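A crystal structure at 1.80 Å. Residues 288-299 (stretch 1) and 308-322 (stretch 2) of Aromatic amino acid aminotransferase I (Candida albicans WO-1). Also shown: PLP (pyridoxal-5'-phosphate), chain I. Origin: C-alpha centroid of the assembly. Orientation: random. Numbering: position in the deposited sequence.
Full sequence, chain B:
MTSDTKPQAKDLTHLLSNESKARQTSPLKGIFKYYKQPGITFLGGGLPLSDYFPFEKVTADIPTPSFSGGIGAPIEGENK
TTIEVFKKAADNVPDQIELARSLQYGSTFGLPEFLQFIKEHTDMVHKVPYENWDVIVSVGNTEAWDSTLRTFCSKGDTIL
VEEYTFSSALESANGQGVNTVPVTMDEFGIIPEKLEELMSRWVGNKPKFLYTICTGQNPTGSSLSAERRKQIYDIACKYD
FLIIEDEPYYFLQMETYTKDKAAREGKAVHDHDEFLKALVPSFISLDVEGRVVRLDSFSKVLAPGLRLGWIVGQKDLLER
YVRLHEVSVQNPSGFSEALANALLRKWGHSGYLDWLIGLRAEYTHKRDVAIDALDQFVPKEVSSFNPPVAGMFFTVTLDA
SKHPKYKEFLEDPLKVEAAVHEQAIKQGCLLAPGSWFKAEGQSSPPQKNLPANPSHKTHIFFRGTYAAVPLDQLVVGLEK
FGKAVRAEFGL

Stretch 1 288-299: VEGRVVRLDSFS
Stretch 2, residues 308-322: LGWIVGQKDLLERYV

Gly309 sits where a side chain has no room: its CA lies 3.2 Å from Asp296 O and 4.0 Å from Ser297 CA, and an ideal CB would come within 2.3 Å of Asp296 O, a clash. This close pinch belongs to an antiparallel ladder between strands 292-297 and 309-314, whose N-to-C directions differ by 160° and whose axes approach to 4.6 Å. The register pairs Arg294 with Val312, Leu295 with Ile311, Asp296 with Trp310 and Ser297 with Gly309. Arg294 and Val312 form a hydrogen-bonded pair, N to O 2.9 Å from Arg294 to Val312 and N to O 3.0 Å from Val312 to Arg294. Asp296 and Trp310 repeat the pattern, with Asp296 N to Trp310 O 2.9 Å and Trp310 N to Asp296 O 2.8 Å. CA-H...O contacts flank the Arg294-Val312 pair: Val293 CA to Val312 O and Ile311 CA to Arg294 O, 3.3 Å each. Beyond the strand, Phe298 (phi/psi -86/-3) extends the ladder through its N, 3.3 Å from Leu308 O.

One sheet face carries Arg294, Asp296, Trp310 and Val312. Trp310 (phi/psi -151/170, chi1 p, chi2 98°) lays its indole against Asp296 (chi1 m), whose CB stands 3.4 Å from the centroid of the five-membered ring, over its face. Asp296 OD2 is 3.0 Å from Trp310 NE1, but the angle is too poor for a hydrogen bond; NE1 is satisfied elsewhere in the structure. Asp296 OD1 instead accepts from Arg294 NE at 2.9 Å in a salt bridge, with the arginine extended t, t, t. The Trp310 edge meets the face of Phe298 (chi1 m), planes at 55° and Phe298 CZ to Trp310 CZ3 3.5 Å.

The other face carries Leu295 (m, t) and Ile311 (m, t), Leu295 CD2 to Ile311 CG2 4.4 Å. Val293 (chi1 t), sideways to the partner strand, adds CG1 3.5 Å from Ile311 CG2 and 3.6 Å from Tyr321 OH, so the helix from 315 packs back onto the strand.

Beyond the ladder, at Gln314, the loop before the first strand is tied on by a side chain and a water. Gln314 (p, t), the helix N-cap residue, donates NE2 to Gly290 O at 2.9 Å; Gly290 itself has phi/psi 73/31. Water 1 donates to Gly290 O (2.9 Å) and Val292 O (2.7 Å) and accepts from Gln314 N (2.9 Å). At the opposite end, Ser297 OG (chi1 t) and Ser299 OG (chi1 m) donate to PLP O1P and O2P at 2.5 and 2.7 Å respectively, anchoring the cofactor phosphate.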

# COMPACT_ATOMS: atom_id res chain seq x y z
N VAL B 288 -4.62 -21.96 -20.20
CA VAL B 288 -4.75 -21.71 -21.66
C VAL B 288 -5.75 -20.57 -21.91
O VAL B 288 -5.53 -19.85 -22.88
CB VAL B 288 -5.07 -23.00 -22.43
CG1 VAL B 288 -3.98 -24.05 -22.21
CG2 VAL B 288 -6.43 -23.58 -22.08
N GLU B 289 -6.77 -20.40 -21.07
CA GLU B 289 -7.88 -19.43 -21.30
C GLU B 289 -7.57 -18.04 -20.70
O GLU B 289 -8.30 -17.09 -21.03
CB GLU B 289 -9.21 -19.95 -20.76
CG GLU B 289 -9.64 -21.27 -21.37
CD GLU B 289 -11.11 -21.61 -21.22
OE1 GLU B 289 -11.80 -20.94 -20.44
OE2 GLU B 289 -11.58 -22.52 -21.92
N GLY B 290 -6.54 -17.88 -19.85
CA GLY B 290 -6.27 -16.57 -19.21
C GLY B 290 -7.28 -16.22 -18.11
O GLY B 290 -7.49 -15.04 -17.87
N ARG B 291 -7.85 -17.21 -17.41
CA ARG B 291 -8.82 -16.95 -16.33
C ARG B 291 -8.14 -17.13 -14.96
O ARG B 291 -8.87 -17.27 -13.94
CB ARG B 291 -10.05 -17.83 -16.58
CG ARG B 291 -9.77 -19.34 -16.45
CD ARG B 291 -11.04 -20.15 -16.42
NE ARG B 291 -11.82 -19.94 -17.64
CZ ARG B 291 -12.86 -19.10 -17.77
NH1 ARG B 291 -13.45 -18.99 -18.94
NH2 ARG B 291 -13.33 -18.42 -16.74
N VAL B 292 -6.81 -17.22 -14.93
CA VAL B 292 -6.08 -17.32 -13.63
C VAL B 292 -5.43 -15.96 -13.32
O VAL B 292 -4.79 -15.39 -14.23
CB VAL B 292 -5.07 -18.47 -13.58
CG1 VAL B 292 -4.37 -18.57 -12.24
CG2 VAL B 292 -5.73 -19.79 -13.88
N VAL B 293 -5.55 -15.52 -12.07
CA VAL B 293 -4.73 -14.42 -11.52
C VAL B 293 -3.91 -15.01 -10.39
O VAL B 293 -4.50 -15.61 -9.47
CB VAL B 293 -5.56 -13.20 -11.12
CG1 VAL B 293 -4.68 -12.04 -10.68
CG2 VAL B 293 -6.45 -12.75 -12.27
N ARG B 294 -2.60 -14.84 -10.47
CA ARG B 294 -1.66 -15.32 -9.43
C ARG B 294 -1.17 -14.13 -8.59
O ARG B 294 -0.75 -13.09 -9.15
CB ARG B 294 -0.50 -16.08 -10.07
CG ARG B 294 0.57 -16.54 -9.09
CD ARG B 294 1.73 -17.21 -9.81
NE ARG B 294 2.63 -17.89 -8.90
CZ ARG B 294 2.53 -19.16 -8.52
NH1 ARG B 294 1.51 -19.89 -8.90
NH2 ARG B 294 3.41 -19.67 -7.68
N LEU B 295 -1.21 -14.29 -7.27
CA LEU B 295 -0.66 -13.30 -6.30
C LEU B 295 0.68 -13.86 -5.82
O LEU B 295 0.72 -14.87 -5.08
CB LEU B 295 -1.65 -13.05 -5.15
CG LEU B 295 -3.12 -12.96 -5.56
CD1 LEU B 295 -3.98 -12.70 -4.34
CD2 LEU B 295 -3.36 -11.89 -6.62
N ASP B 296 1.77 -13.25 -6.27
CA ASP B 296 3.14 -13.65 -5.88
C ASP B 296 3.76 -12.67 -4.91
O ASP B 296 3.53 -11.45 -5.04
CB ASP B 296 4.06 -13.73 -7.11
CG ASP B 296 3.99 -15.05 -7.85
OD1 ASP B 296 4.16 -16.08 -7.18
OD2 ASP B 296 3.88 -15.03 -9.11
N SER B 297 4.55 -13.16 -3.95
CA SER B 297 5.12 -12.29 -2.90
C SER B 297 6.57 -12.70 -2.60
O SER B 297 6.86 -13.90 -2.62
CB SER B 297 4.32 -12.39 -1.65
OG SER B 297 4.82 -11.49 -0.69
N PHE B 298 7.38 -11.75 -2.21
CA PHE B 298 8.73 -12.00 -1.64
C PHE B 298 8.68 -12.27 -0.13
O PHE B 298 9.73 -12.57 0.47
CB PHE B 298 9.64 -10.81 -1.90
CG PHE B 298 10.08 -10.73 -3.33
CD1 PHE B 298 10.68 -11.82 -3.95
CD2 PHE B 298 9.93 -9.56 -4.04
CE1 PHE B 298 11.18 -11.71 -5.24
CE2 PHE B 298 10.38 -9.46 -5.34
CZ PHE B 298 10.95 -10.55 -5.96
N SER B 299 7.51 -12.17 0.50
CA SER B 299 7.43 -12.17 1.98
C SER B 299 8.04 -13.42 2.59
O SER B 299 8.77 -13.25 3.59
CB SER B 299 6.01 -11.92 2.47
OG SER B 299 5.66 -10.60 2.16
N LEU B 308 6.51 -6.06 -1.10
CA LEU B 308 6.71 -6.12 -2.55
C LEU B 308 6.27 -7.49 -3.04
O LEU B 308 6.73 -8.53 -2.52
CB LEU B 308 8.18 -5.89 -2.89
CG LEU B 308 8.54 -5.78 -4.37
CD1 LEU B 308 7.81 -4.63 -5.06
CD2 LEU B 308 10.05 -5.59 -4.52
N GLY B 309 5.42 -7.47 -4.03
CA GLY B 309 5.06 -8.69 -4.71
C GLY B 309 4.67 -8.33 -6.12
O GLY B 309 5.00 -7.18 -6.61
N TRP B 310 4.02 -9.25 -6.77
CA TRP B 310 3.52 -8.98 -8.13
C TRP B 310 2.26 -9.80 -8.40
O TRP B 310 1.86 -10.69 -7.59
CB TRP B 310 4.64 -9.16 -9.17
CG TRP B 310 5.17 -10.55 -9.28
CD1 TRP B 310 4.82 -11.48 -10.20
CD2 TRP B 310 6.13 -11.18 -8.41
NE1 TRP B 310 5.51 -12.63 -9.98
CE2 TRP B 310 6.31 -12.49 -8.89
CE3 TRP B 310 6.83 -10.77 -7.28
CZ2 TRP B 310 7.17 -13.40 -8.28
CZ3 TRP B 310 7.68 -11.67 -6.67
CH2 TRP B 310 7.84 -12.96 -7.16
N ILE B 311 1.62 -9.47 -9.50
CA ILE B 311 0.34 -10.10 -9.90
C ILE B 311 0.54 -10.55 -11.34
O ILE B 311 1.01 -9.71 -12.13
CB ILE B 311 -0.83 -9.12 -9.72
CG1 ILE B 311 -0.95 -8.64 -8.26
CG2 ILE B 311 -2.14 -9.71 -10.20
CD1 ILE B 311 -1.80 -7.39 -8.08
N VAL B 312 0.23 -11.81 -11.63
CA VAL B 312 0.32 -12.41 -12.98
C VAL B 312 -1.09 -12.65 -13.50
O VAL B 312 -1.91 -13.26 -12.80
CB VAL B 312 1.14 -13.70 -13.02
CG1 VAL B 312 1.48 -14.06 -14.45
CG2 VAL B 312 2.39 -13.60 -12.15
N GLY B 313 -1.32 -12.24 -14.74
CA GLY B 313 -2.62 -12.44 -15.38
C GLY B 313 -2.69 -11.77 -16.74
O GLY B 313 -1.67 -11.29 -17.27
N GLN B 314 -3.87 -11.82 -17.35
CA GLN B 314 -3.98 -11.33 -18.73
C GLN B 314 -3.94 -9.80 -18.70
O GLN B 314 -4.36 -9.19 -17.71
CB GLN B 314 -5.16 -11.94 -19.47
CG GLN B 314 -6.52 -11.61 -18.95
CD GLN B 314 -7.53 -11.99 -20.01
OE1 GLN B 314 -7.62 -11.33 -21.05
NE2 GLN B 314 -8.24 -13.09 -19.81
N LYS B 315 -3.38 -9.22 -19.76
CA LYS B 315 -3.10 -7.77 -19.89
C LYS B 315 -4.32 -6.96 -19.51
O LYS B 315 -4.18 -6.04 -18.71
CB LYS B 315 -2.71 -7.43 -21.33
CG LYS B 315 -1.56 -6.47 -21.47
CD LYS B 315 -0.24 -7.21 -21.55
CE LYS B 315 0.09 -7.66 -22.96
NZ LYS B 315 1.41 -8.33 -22.99
N ASP B 316 -5.46 -7.23 -20.13
CA ASP B 316 -6.66 -6.38 -19.94
C ASP B 316 -7.21 -6.45 -18.52
O ASP B 316 -7.83 -5.45 -18.12
CB ASP B 316 -7.75 -6.70 -20.95
CG ASP B 316 -7.36 -6.35 -22.37
OD1 ASP B 316 -6.43 -5.52 -22.55
OD2 ASP B 316 -7.92 -6.99 -23.25
N LEU B 317 -7.02 -7.52 -17.76
CA LEU B 317 -7.48 -7.53 -16.34
C LEU B 317 -6.45 -6.79 -15.48
O LEU B 317 -6.86 -5.99 -14.64
CB LEU B 317 -7.72 -8.97 -15.85
CG LEU B 317 -8.71 -9.81 -16.65
CD1 LEU B 317 -8.89 -11.20 -16.03
CD2 LEU B 317 -10.07 -9.13 -16.80
N LEU B 318 -5.15 -6.99 -15.72
CA LEU B 318 -4.05 -6.32 -14.99
C LEU B 318 -4.19 -4.80 -15.15
O LEU B 318 -3.92 -4.10 -14.18
CB LEU B 318 -2.67 -6.80 -15.46
CG LEU B 318 -2.25 -8.19 -15.02
CD1 LEU B 318 -0.75 -8.40 -15.18
CD2 LEU B 318 -2.64 -8.46 -13.62
N GLU B 319 -4.65 -4.32 -16.31
CA GLU B 319 -4.83 -2.87 -16.55
C GLU B 319 -5.84 -2.29 -15.55
O GLU B 319 -5.59 -1.18 -15.08
CB GLU B 319 -5.19 -2.62 -18.02
CG GLU B 319 -5.31 -1.13 -18.33
CD GLU B 319 -6.69 -0.58 -18.03
OE1 GLU B 319 -7.62 -1.40 -17.90
OE2 GLU B 319 -6.81 0.68 -17.86
N ARG B 320 -6.92 -3.00 -15.20
CA ARG B 320 -7.90 -2.56 -14.19
C ARG B 320 -7.26 -2.54 -12.78
O ARG B 320 -7.58 -1.62 -12.00
CB ARG B 320 -9.15 -3.43 -14.22
CG ARG B 320 -9.95 -3.30 -15.50
CD ARG B 320 -10.69 -1.98 -15.62
NE ARG B 320 -9.92 -0.93 -16.30
CZ ARG B 320 -10.31 0.33 -16.45
NH1 ARG B 320 -9.55 1.16 -17.15
NH2 ARG B 320 -11.46 0.76 -15.95
N TYR B 321 -6.43 -3.51 -12.44
CA TYR B 321 -5.63 -3.41 -11.19
C TYR B 321 -4.78 -2.13 -11.20
O TYR B 321 -4.66 -1.51 -10.15
CB TYR B 321 -4.71 -4.61 -11.01
CG TYR B 321 -5.34 -5.87 -10.48
CD1 TYR B 321 -5.92 -6.79 -11.35
CD2 TYR B 321 -5.20 -6.23 -9.16
CE1 TYR B 321 -6.41 -8.01 -10.89
CE2 TYR B 321 -5.70 -7.43 -8.68
CZ TYR B 321 -6.30 -8.34 -9.54
OH TYR B 321 -6.74 -9.55 -9.10
N VAL B 322 -4.12 -1.79 -12.32
CA VAL B 322 -3.23 -0.59 -12.37
C VAL B 322 -4.07 0.67 -12.10
O VAL B 322 -3.69 1.48 -11.24
CB VAL B 322 -2.47 -0.53 -13.70
CG1 VAL B 322 -1.71 0.78 -13.80
CG2 VAL B 322 -1.53 -1.73 -13.86
N1 PLP I . -1.91 -14.79 1.69
C2 PLP I . -1.89 -15.86 2.49
C2A PLP I . -2.80 -16.99 2.20
C3 PLP I . -1.04 -15.91 3.60
O3 PLP I . -1.12 -17.00 4.42
C4 PLP I . -0.20 -14.81 3.87
C4A PLP I . 0.67 -14.83 5.04
C5 PLP I . -0.21 -13.72 3.00
C6 PLP I . -1.09 -13.74 1.94
C5A PLP I . 0.60 -12.47 3.27
O4P PLP I . 1.30 -12.04 2.07
P PLP I . 2.12 -10.73 1.97
O1P PLP I . 2.72 -10.87 0.60
O2P PLP I . 3.14 -10.75 3.14
O3P PLP I . 1.14 -9.56 2.10
O HOH W 1 -5.79 -13.55 -15.99
O HOH W 2 6.77 -8.70 0.57